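Local coordinates for UPF0249 protein EF_3048 (Enterococcus faecalis, PDB 2I5I) that probably removes acetyl groups from acetylated carbohydrates with the help of magnesium, a step in the breakdown of oligosaccharides, as a member of the YdjC deacetylase family, at residues A[14-25]-A[48-59]; A[38-49]-A[113-122]. All coordinates share one frame; numbering follows the deposited sequence.

Contact 1: residues A[14-25]-A[48-59]; sequences FGYTPAVTQGII and AMESARISAPTL
Phe14 points its ring at helix 48-55, which it meets obliquely, with CZ 3.9 Å from Ala52 CB and CE2 3.4 Å from Ala48 O. Its CG stands anti to the backbone N (chi1 -157°), which carries the ring toward that helix; Leu59 CD2 adds a looser contact at CE1. Beside it the methyl of Ala48 fits between Gly15 and Thr21, CB 3.5 Å from Gly15 CA and equally close to Thr21 OG1. That hydroxyl oxygen also accepts from Gly15 N, tying the loop before the helix to its first turn. Ile25 directs CD1 between Ser51 and Ser55 while its CG1 and CG2 straddle Ala56 CB, each 4.1 Å away.

At the polar edge Gln22, bent at chi2, donates from NE2 to Ser51 OG at 2.9 Å, nearly in the amide plane but bent at the hydrogen (141°). A water donates to both Gln22 OE1 and Ser55 OG, so both ends of the amide reach the neighbouring helix.

The helices, 10.4 Å and 27° apart by their segment axes, run in the same general direction beside the parallel sheet, where Phe14 touches Thr36 and Ala38 of strand 35-38, and Met49 and Ala52 touch Ile61 of strand 60-65.

Contact 2: residues A[38-49]-A[113-122]; sequences ALPTSPYFLEAM and QIISFMKSGR
The loop that leaves strand 35-38 of the parallel sheet, together with the first turns of the following helix, packs here on the C-terminal end of helix 103-117; the contact includes an aromatic pair, Phe45 and Phe117. Their ring centroids are 5.4 Å apart and the planes are inclined at 50°, an oblique meeting in which Phe45 CZ comes 3.7 Å from Phe117 CD2. Both side chains have CG anti to the backbone N (chi1 168° and -176°), and they cross at about a right angle. Within its own segment Phe45 has Pro40 CA over one face and Met49 CG over the opposite one, while the carbonyl oxygen of Phe117 lies at its edge, near the ring plane.

Met49, present as selenomethionine and bent at chi2 and chi3, makes a Met-aromatic contact, its SE 5.0 Å from the Phe117 centroid. Its CE ends between three groups: Phe117 CZ, Ser120 OG and, at 3.8 Å, Arg122 CD. On the other flank the Pro40 ring sits on the helix backbone, CG 3.3 Å from Gln113 O, and Thr41 CG2 lies against the Gln113 amide. Gln113 NE2 binds Glu109 OE2 and OE1 also accepts from Thr66 N, holding the amide from outside the two segments.

Ser120 OG donates to Phe117 O (2.8 Å) and accepts from Arg122 N in an ST turn, both within its own segment.

No direct hydrogen bond crosses the contact. Two waters do so instead, one joining Thr41 OG1 to Gln113 OE1, the other Met49 O to Arg122 NH1, whose NH2 binds Leu59 O. The join therefore rests on van der Waals packing of side chains against each other and against the helix backbone, with water bridges toward its two ends.

How the contacts relate
Both contacts are largely buried and share helix 45-55, which packs on helix 18-29 in contact 1 and on the end of helix 103-117 in contact 2. Ala48 serves the first, Met49 mainly the second. No touching residue of contact 1 is exposed, whereas contact 2 reaches the surface at Leu46 and has Thr41 about 7 Å, side chain to side chain, from His130, the predicted magnesium ligand. Contact 1 sets Phe14 and Ile25 against alanines and serines, with a direct hydrogen bond; in contact 2 the segment axes are wider apart, 12.5 Å, consistent with bulkier side chains, and polar links are water-mediated. Probable hydrogen bonds, Phe14 O to Leu39 N (3.0 Å) and Gly15 O to Ser42 OG (2.7 Å), join them.

Contact 1: residues A[14-25]-A[48-59]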
loop_
_atom_site.group_PDB
_atom_site.type_symbol
_atom_site.label_atom_id
_atom_site.label_comp_id
_atom_site.label_asym_id
_atom_site.label_seq_id
_atom_site.Cartn_x
_atom_site.Cartn_y
_atom_site.Cartn_z
ATOM N N PHE A 14 -7.727 9.241 20.132
ATOM C CA PHE A 14 -7.533 8.323 18.981
ATOM C C PHE A 14 -7.778 6.891 19.391
ATOM O O PHE A 14 -7.373 6.449 20.470
ATOM C CB PHE A 14 -6.135 8.504 18.397
ATOM C CG PHE A 14 -6.010 8.061 16.941
ATOM C CD1 PHE A 14 -6.718 8.750 15.960
ATOM C CD2 PHE A 14 -5.199 6.995 16.613
ATOM C CE1 PHE A 14 -6.604 8.341 14.637
ATOM C CE2 PHE A 14 -5.075 6.585 15.288
ATOM C CZ PHE A 14 -5.773 7.280 14.322
ATOM N N GLY A 15 -8.463 6.086 18.571
ATOM C CA GLY A 15 -8.761 4.715 18.901
ATOM C C GLY A 15 -9.895 4.533 19.888
ATOM O O GLY A 15 -10.210 3.396 20.242
ATOM N N TYR A 16 -10.512 5.621 20.342
ATOM C CA TYR A 16 -11.608 5.539 21.294
ATOM C C TYR A 16 -12.728 4.691 20.706
ATOM O O TYR A 16 -13.183 3.689 21.263
ATOM C CB TYR A 16 -12.061 6.942 21.655
ATOM C CG TYR A 16 -12.943 7.098 22.868
ATOM C CD1 TYR A 16 -13.093 6.092 23.816
ATOM C CD2 TYR A 16 -13.631 8.287 23.051
ATOM C CE1 TYR A 16 -13.914 6.292 24.908
ATOM C CE2 TYR A 16 -14.452 8.489 24.150
ATOM C CZ TYR A 16 -14.588 7.481 25.074
ATOM O OH TYR A 16 -15.407 7.679 26.171
ATOM N N THR A 17 -13.208 5.119 19.539
ATOM C CA THR A 17 -14.179 4.342 18.764
ATOM C C THR A 17 -13.873 4.507 17.274
ATOM O O THR A 17 -13.201 5.466 16.877
ATOM C CB THR A 17 -15.636 4.673 19.090
ATOM O OG1 THR A 17 -16.200 5.531 18.100
ATOM C CG2 THR A 17 -15.882 5.516 20.351
ATOM N N PRO A 18 -14.332 3.599 16.426
ATOM C CA PRO A 18 -14.077 3.738 14.978
ATOM C C PRO A 18 -14.407 5.096 14.385
ATOM O O PRO A 18 -13.655 5.614 13.567
ATOM C CB PRO A 18 -15.001 2.645 14.389
ATOM C CG PRO A 18 -14.930 1.583 15.451
ATOM C CD PRO A 18 -15.091 2.392 16.730
ATOM N N ALA A 19 -15.517 5.746 14.731
ATOM C CA ALA A 19 -15.860 7.041 14.195
ATOM C C ALA A 19 -15.048 8.197 14.784
ATOM O O ALA A 19 -14.816 9.194 14.115
ATOM C CB ALA A 19 -17.337 7.369 14.433
ATOM N N VAL A 20 -14.639 8.059 16.044
ATOM C CA VAL A 20 -13.736 9.057 16.608
ATOM C C VAL A 20 -12.444 9.005 15.789
ATOM O O VAL A 20 -12.033 10.039 15.281
ATOM C CB VAL A 20 -13.460 8.831 18.100
ATOM C CG1 VAL A 20 -12.330 9.760 18.551
ATOM C CG2 VAL A 20 -14.699 9.075 18.944
ATOM N N THR A 21 -11.847 7.831 15.634
ATOM C CA THR A 21 -10.617 7.658 14.857
ATOM C C THR A 21 -10.743 8.298 13.480
ATOM O O THR A 21 -9.882 9.025 12.982
ATOM C CB THR A 21 -10.269 6.177 14.743
ATOM O OG1 THR A 21 -9.890 5.716 16.076
ATOM C CG2 THR A 21 -9.101 5.880 13.819
ATOM N N GLN A 22 -11.871 8.057 12.794
ATOM C CA GLN A 22 -11.938 8.632 11.436
ATOM C C GLN A 22 -12.216 10.130 11.452
ATOM O O GLN A 22 -11.791 10.880 10.574
ATOM C CB GLN A 22 -12.988 7.901 10.603
ATOM C CG GLN A 22 -12.673 6.435 10.332
ATOM C CD GLN A 22 -11.390 6.267 9.543
ATOM O OE1 GLN A 22 -11.118 7.029 8.626
ATOM N NE2 GLN A 22 -10.584 5.246 9.829
ATOM N N GLY A 23 -12.924 10.618 12.467
ATOM C CA GLY A 23 -13.089 12.054 12.610
ATOM C C GLY A 23 -11.763 12.751 12.864
ATOM O O GLY A 23 -11.510 13.812 12.308
ATOM N N ILE A 24 -10.913 12.140 13.696
ATOM C CA ILE A 24 -9.578 12.727 13.872
ATOM C C ILE A 24 -8.779 12.722 12.588
ATOM O O ILE A 24 -8.153 13.714 12.212
ATOM C CB ILE A 24 -8.822 11.987 14.990
ATOM C CG1 ILE A 24 -9.440 12.285 16.365
ATOM C CG2 ILE A 24 -7.352 12.326 15.004
ATOM C CD1 ILE A 24 -9.096 11.281 17.430
ATOM N N ILE A 25 -8.791 11.597 11.853
ATOM C CA ILE A 25 -8.049 11.560 10.592
ATOM C C ILE A 25 -8.513 12.649 9.645
ATOM O O ILE A 25 -7.685 13.274 8.976
ATOM C CB ILE A 25 -8.148 10.145 9.976
ATOM C CG1 ILE A 25 -7.333 9.120 10.755
ATOM C CG2 ILE A 25 -7.750 10.150 8.502
ATOM C CD1 ILE A 25 -7.460 7.658 10.371
ATOM N N ALA A 48 -7.166 1.341 14.877
ATOM C CA ALA A 48 -6.910 2.759 14.682
ATOM C C ALA A 48 -5.495 3.002 14.195
ATOM O O ALA A 48 -5.195 3.799 13.297
ATOM C CB ALA A 48 -7.184 3.502 15.989
HETATM N N MSE A 49 -4.534 2.285 14.797
HETATM C CA MSE A 49 -3.148 2.519 14.422
HETATM C C MSE A 49 -2.892 2.032 13.002
HETATM O O MSE A 49 -2.146 2.640 12.238
HETATM C CB MSE A 49 -2.243 1.845 15.473
HETATM C CG MSE A 49 -2.401 2.487 16.847
HETATM SE SE MSE A 49 -1.806 4.187 16.968
HETATM C CE MSE A 49 -0.090 3.959 16.505
ATOM N N GLU A 50 -3.560 0.941 12.615
ATOM C CA GLU A 50 -3.481 0.482 11.222
ATOM C C GLU A 50 -4.081 1.512 10.269
ATOM O O GLU A 50 -3.497 1.837 9.220
ATOM C CB GLU A 50 -4.219 -0.853 11.086
ATOM C CG GLU A 50 -4.406 -1.405 9.690
ATOM C CD GLU A 50 -3.153 -1.533 8.861
ATOM O OE1 GLU A 50 -2.029 -1.568 9.405
ATOM O OE2 GLU A 50 -3.298 -1.605 7.621
ATOM N N SER A 51 -5.235 2.062 10.583
ATOM C CA SER A 51 -5.852 3.072 9.713
ATOM C C SER A 51 -4.947 4.270 9.521
ATOM O O SER A 51 -4.731 4.884 8.472
ATOM C CB SER A 51 -7.199 3.497 10.304
ATOM O OG SER A 51 -7.876 4.415 9.478
ATOM N N ALA A 52 -4.309 4.657 10.651
ATOM C CA ALA A 52 -3.363 5.773 10.507
ATOM C C ALA A 52 -2.218 5.440 9.571
ATOM O O ALA A 52 -1.799 6.269 8.760
ATOM C CB ALA A 52 -2.867 6.167 11.905
ATOM N N ARG A 53 -1.678 4.241 9.703
ATOM C CA ARG A 53 -0.555 3.824 8.897
ATOM C C ARG A 53 -0.889 3.901 7.401
ATOM O O ARG A 53 -0.058 4.318 6.625
ATOM C CB ARG A 53 -0.149 2.389 9.210
ATOM C CG ARG A 53 1.009 1.854 8.400
ATOM C CD ARG A 53 1.286 0.382 8.691
ATOM N NE ARG A 53 0.236 -0.482 8.159
ATOM C CZ ARG A 53 0.211 -1.066 6.973
ATOM N NH1 ARG A 53 1.193 -0.928 6.090
ATOM N NH2 ARG A 53 -0.832 -1.820 6.648
ATOM N N ILE A 54 -2.117 3.477 7.096
ATOM C CA ILE A 54 -2.384 3.400 5.645
ATOM C C ILE A 54 -3.051 4.654 5.134
ATOM O O ILE A 54 -2.834 4.962 3.949
ATOM C CB ILE A 54 -3.211 2.159 5.297
ATOM C CG1 ILE A 54 -4.660 2.188 5.759
ATOM C CG2 ILE A 54 -2.514 0.913 5.842
ATOM C CD1 ILE A 54 -5.454 0.960 5.346
ATOM N N SER A 55 -3.831 5.351 5.950
ATOM C CA SER A 55 -4.576 6.503 5.445
ATOM C C SER A 55 -4.184 7.837 6.062
ATOM O O SER A 55 -4.597 8.883 5.524
ATOM C CB SER A 55 -6.077 6.208 5.612
ATOM O OG SER A 55 -6.560 6.498 6.889
ATOM N N ALA A 56 -3.383 7.892 7.129
ATOM C CA ALA A 56 -2.912 9.159 7.691
ATOM C C ALA A 56 -1.437 9.085 8.081
ATOM O O ALA A 56 -1.106 9.354 9.239
ATOM C CB ALA A 56 -3.745 9.534 8.912
ATOM N N PRO A 57 -0.549 8.707 7.172
ATOM C CA PRO A 57 0.849 8.425 7.509
ATOM C C PRO A 57 1.593 9.659 8.024
ATOM O O PRO A 57 2.654 9.523 8.642
ATOM C CB PRO A 57 1.473 7.994 6.175
ATOM C CG PRO A 57 0.571 8.597 5.136
ATOM C CD PRO A 57 -0.805 8.518 5.731
ATOM N N THR A 58 1.065 10.854 7.783
ATOM C CA THR A 58 1.687 12.068 8.259
ATOM C C THR A 58 1.289 12.395 9.699
ATOM O O THR A 58 1.762 13.386 10.277
ATOM C CB THR A 58 1.324 13.271 7.369
ATOM O OG1 THR A 58 -0.098 13.360 7.226
ATOM C CG2 THR A 58 1.879 13.084 5.959
ATOM N N LEU A 59 0.389 11.604 10.284
ATOM C CA LEU A 59 -0.154 12.020 11.587
ATOM C C LEU A 59 0.735 11.584 12.739
ATOM O O LEU A 59 1.098 10.416 12.846
ATOM C CB LEU A 59 -1.571 11.482 11.746
ATOM C CG LEU A 59 -2.260 11.692 13.095
ATOM C CD1 LEU A 59 -2.364 13.173 13.415
ATOM C CD2 LEU A 59 -3.637 11.049 13.128
HETATM O O HOH W 1 -9.177 6.553 6.745
#

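Contact 2: residues A[38-49]-A[113-122]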
loop_
_atom_site.group_PDB
_atom_site.type_symbol
_atom_site.label_atom_id
_atom_site.label_comp_id
_atom_site.label_asym_id
_atom_site.label_seq_id
_atom_site.Cartn_x
_atom_site.Cartn_y
_atom_site.Cartn_z
ATOM N N ALA A 38 -3.536 8.366 21.562
ATOM C CA ALA A 38 -4.317 7.150 21.421
ATOM C C ALA A 38 -4.455 6.321 22.683
ATOM O O ALA A 38 -3.500 6.215 23.458
ATOM C CB ALA A 38 -3.635 6.297 20.340
ATOM N N LEU A 39 -5.628 5.711 22.857
ATOM C CA LEU A 39 -5.920 4.856 23.999
ATOM C C LEU A 39 -5.622 3.389 23.751
ATOM O O LEU A 39 -6.436 2.659 23.167
ATOM C CB LEU A 39 -7.384 5.024 24.383
ATOM C CG LEU A 39 -7.892 6.409 24.783
ATOM C CD1 LEU A 39 -9.361 6.556 24.423
ATOM C CD2 LEU A 39 -7.670 6.637 26.289
ATOM N N PRO A 40 -4.504 2.846 24.218
ATOM C CA PRO A 40 -4.287 1.408 24.145
ATOM C C PRO A 40 -5.276 0.556 24.936
ATOM O O PRO A 40 -5.412 -0.655 24.721
ATOM C CB PRO A 40 -2.888 1.197 24.765
ATOM C CG PRO A 40 -2.500 2.503 25.344
ATOM C CD PRO A 40 -3.387 3.581 24.842
ATOM N N THR A 41 -5.987 1.163 25.879
ATOM C CA THR A 41 -6.964 0.488 26.710
ATOM C C THR A 41 -8.255 0.244 25.938
ATOM O O THR A 41 -9.148 -0.475 26.380
ATOM C CB THR A 41 -7.288 1.308 27.981
ATOM O OG1 THR A 41 -7.320 2.702 27.673
ATOM C CG2 THR A 41 -6.175 1.064 28.994
ATOM N N SER A 42 -8.319 0.859 24.752
ATOM C CA SER A 42 -9.489 0.673 23.893
ATOM C C SER A 42 -9.375 -0.518 22.967
ATOM O O SER A 42 -8.370 -0.793 22.327
ATOM C CB SER A 42 -9.671 1.941 23.043
ATOM O OG SER A 42 -10.933 1.895 22.392
ATOM N N PRO A 43 -10.434 -1.308 22.825
ATOM C CA PRO A 43 -10.268 -2.505 21.968
ATOM C C PRO A 43 -10.013 -2.147 20.506
ATOM O O PRO A 43 -9.459 -2.939 19.745
ATOM C CB PRO A 43 -11.593 -3.231 22.144
ATOM C CG PRO A 43 -12.547 -2.241 22.680
ATOM C CD PRO A 43 -11.760 -1.177 23.406
ATOM N N TYR A 44 -10.388 -0.950 20.090
ATOM C CA TYR A 44 -10.189 -0.420 18.749
ATOM C C TYR A 44 -8.801 0.160 18.533
ATOM O O TYR A 44 -8.523 0.703 17.460
ATOM C CB TYR A 44 -11.219 0.698 18.486
ATOM C CG TYR A 44 -12.623 0.235 18.748
ATOM C CD1 TYR A 44 -13.225 -0.629 17.828
ATOM C CD2 TYR A 44 -13.344 0.627 19.863
ATOM C CE1 TYR A 44 -14.504 -1.074 18.031
ATOM C CE2 TYR A 44 -14.633 0.167 20.056
ATOM C CZ TYR A 44 -15.208 -0.677 19.138
ATOM O OH TYR A 44 -16.487 -1.152 19.318
ATOM N N PHE A 45 -7.909 0.078 19.524
ATOM C CA PHE A 45 -6.615 0.748 19.358
ATOM C C PHE A 45 -5.792 0.312 18.157
ATOM O O PHE A 45 -5.310 1.135 17.390
ATOM C CB PHE A 45 -5.760 0.524 20.611
ATOM C CG PHE A 45 -4.306 0.924 20.472
ATOM C CD1 PHE A 45 -3.944 2.258 20.398
ATOM C CD2 PHE A 45 -3.335 -0.048 20.418
ATOM C CE1 PHE A 45 -2.604 2.615 20.264
ATOM C CE2 PHE A 45 -1.994 0.283 20.305
ATOM C CZ PHE A 45 -1.656 1.626 20.245
ATOM N N LEU A 46 -5.581 -1.001 18.013
ATOM C CA LEU A 46 -4.713 -1.495 16.960
ATOM C C LEU A 46 -5.322 -1.217 15.604
ATOM O O LEU A 46 -4.636 -0.828 14.644
ATOM C CB LEU A 46 -4.397 -2.977 17.218
ATOM C CG LEU A 46 -3.357 -3.298 18.285
ATOM C CD1 LEU A 46 -3.089 -4.804 18.349
ATOM C CD2 LEU A 46 -2.025 -2.606 18.059
ATOM N N GLU A 47 -6.630 -1.353 15.484
ATOM C CA GLU A 47 -7.281 -0.974 14.215
ATOM C C GLU A 47 -7.041 0.478 13.872
ATOM O O GLU A 47 -6.744 0.889 12.742
ATOM C CB GLU A 47 -8.784 -1.254 14.313
ATOM C CG GLU A 47 -9.091 -2.739 14.417
ATOM C CD GLU A 47 -10.522 -3.011 14.831
ATOM O OE1 GLU A 47 -11.260 -2.042 15.073
ATOM O OE2 GLU A 47 -10.885 -4.206 14.904
ATOM N N ALA A 48 -7.166 1.341 14.877
ATOM C CA ALA A 48 -6.910 2.759 14.682
ATOM C C ALA A 48 -5.495 3.002 14.195
ATOM O O ALA A 48 -5.195 3.799 13.297
ATOM C CB ALA A 48 -7.184 3.502 15.989
HETATM N N MSE A 49 -4.534 2.285 14.797
HETATM C CA MSE A 49 -3.148 2.519 14.422
HETATM C C MSE A 49 -2.892 2.032 13.002
HETATM O O MSE A 49 -2.146 2.640 12.238
HETATM C CB MSE A 49 -2.243 1.845 15.473
HETATM C CG MSE A 49 -2.401 2.487 16.847
HETATM SE SE MSE A 49 -1.806 4.187 16.968
HETATM C CE MSE A 49 -0.090 3.959 16.505
ATOM N N GLN A 113 0.377 0.387 29.900
ATOM C CA GLN A 113 -0.324 1.046 28.798
ATOM C C GLN A 113 0.648 1.487 27.726
ATOM O O GLN A 113 0.374 1.537 26.531
ATOM C CB GLN A 113 -1.139 2.242 29.310
ATOM C CG GLN A 113 -2.449 1.765 29.947
ATOM C CD GLN A 113 -3.235 2.879 30.608
ATOM O OE1 GLN A 113 -3.265 4.043 30.192
ATOM N NE2 GLN A 113 -3.933 2.540 31.691
ATOM N N ILE A 114 1.858 1.820 28.166
ATOM C CA ILE A 114 2.857 2.284 27.201
ATOM C C ILE A 114 3.362 1.099 26.411
ATOM O O ILE A 114 3.486 1.172 25.191
ATOM C CB ILE A 114 4.012 3.028 27.895
ATOM C CG1 ILE A 114 3.567 4.381 28.439
ATOM C CG2 ILE A 114 5.209 3.136 26.970
ATOM C CD1 ILE A 114 4.552 5.024 29.399
ATOM N N ILE A 115 3.633 -0.004 27.111
ATOM C CA ILE A 115 4.068 -1.219 26.416
ATOM C C ILE A 115 3.004 -1.705 25.434
ATOM O O ILE A 115 3.322 -2.168 24.342
ATOM C CB ILE A 115 4.405 -2.317 27.423
ATOM C CG1 ILE A 115 5.748 -1.984 28.123
ATOM C CG2 ILE A 115 4.430 -3.696 26.838
ATOM C CD1 ILE A 115 5.486 -1.821 29.593
ATOM N N SER A 116 1.750 -1.563 25.829
ATOM C CA SER A 116 0.618 -1.953 25.007
ATOM C C SER A 116 0.570 -1.090 23.739
ATOM O O SER A 116 0.352 -1.661 22.678
ATOM C CB SER A 116 -0.693 -1.866 25.765
ATOM O OG SER A 116 -0.690 -2.779 26.848
ATOM N N PHE A 117 0.765 0.214 23.860
ATOM C CA PHE A 117 0.863 1.059 22.678
ATOM C C PHE A 117 1.877 0.470 21.701
ATOM O O PHE A 117 1.622 0.428 20.489
ATOM C CB PHE A 117 1.282 2.481 23.046
ATOM C CG PHE A 117 1.347 3.506 21.933
ATOM C CD1 PHE A 117 2.360 3.632 21.016
ATOM C CD2 PHE A 117 0.280 4.394 21.807
ATOM C CE1 PHE A 117 2.366 4.545 19.978
ATOM C CE2 PHE A 117 0.256 5.330 20.791
ATOM C CZ PHE A 117 1.285 5.410 19.877
HETATM N N MSE A 118 3.046 0.115 22.235
HETATM C CA MSE A 118 4.142 -0.252 21.329
HETATM C C MSE A 118 3.897 -1.599 20.654
HETATM O O MSE A 118 4.644 -1.978 19.753
HETATM C CB MSE A 118 5.510 -0.173 22.047
HETATM C CG MSE A 118 5.878 1.297 22.256
HETATM SE SE MSE A 118 7.464 1.676 23.063
HETATM C CE MSE A 118 7.491 0.449 24.314
ATOM N N LYS A 119 2.853 -2.324 21.018
ATOM C CA LYS A 119 2.422 -3.514 20.272
ATOM C C LYS A 119 1.947 -3.124 18.869
ATOM O O LYS A 119 1.868 -3.976 17.976
ATOM C CB LYS A 119 1.339 -4.268 21.041
ATOM C CG LYS A 119 1.880 -4.955 22.295
ATOM C CD LYS A 119 0.849 -5.812 23.011
ATOM C CE LYS A 119 1.200 -5.903 24.491
ATOM N NZ LYS A 119 0.191 -6.682 25.258
ATOM N N SER A 120 1.684 -1.841 18.657
ATOM C CA SER A 120 1.370 -1.296 17.342
ATOM C C SER A 120 2.571 -1.276 16.407
ATOM O O SER A 120 2.482 -0.889 15.233
ATOM C CB SER A 120 0.824 0.115 17.571
ATOM O OG SER A 120 1.878 1.038 17.776
ATOM N N GLY A 121 3.741 -1.654 16.919
ATOM C CA GLY A 121 5.019 -1.540 16.260
ATOM C C GLY A 121 5.633 -0.159 16.233
ATOM O O GLY A 121 6.688 0.060 15.620
ATOM N N ARG A 122 5.042 0.801 16.892
ATOM C CA ARG A 122 5.402 2.198 16.889
ATOM C C ARG A 122 5.622 2.701 18.329
ATOM O O ARG A 122 4.885 2.344 19.231
ATOM C CB ARG A 122 4.353 3.116 16.290
ATOM C CG ARG A 122 4.448 3.584 14.857
ATOM C CD ARG A 122 3.129 4.267 14.493
ATOM N NE ARG A 122 3.205 5.725 14.495
ATOM C CZ ARG A 122 2.403 6.549 13.836
ATOM N NH1 ARG A 122 1.411 6.082 13.082
ATOM N NH2 ARG A 122 2.579 7.870 13.912
HETATM O O HOH W 2 -4.845 4.234 27.833
HETATM O O HOH W 3 0.496 3.390 13.030
#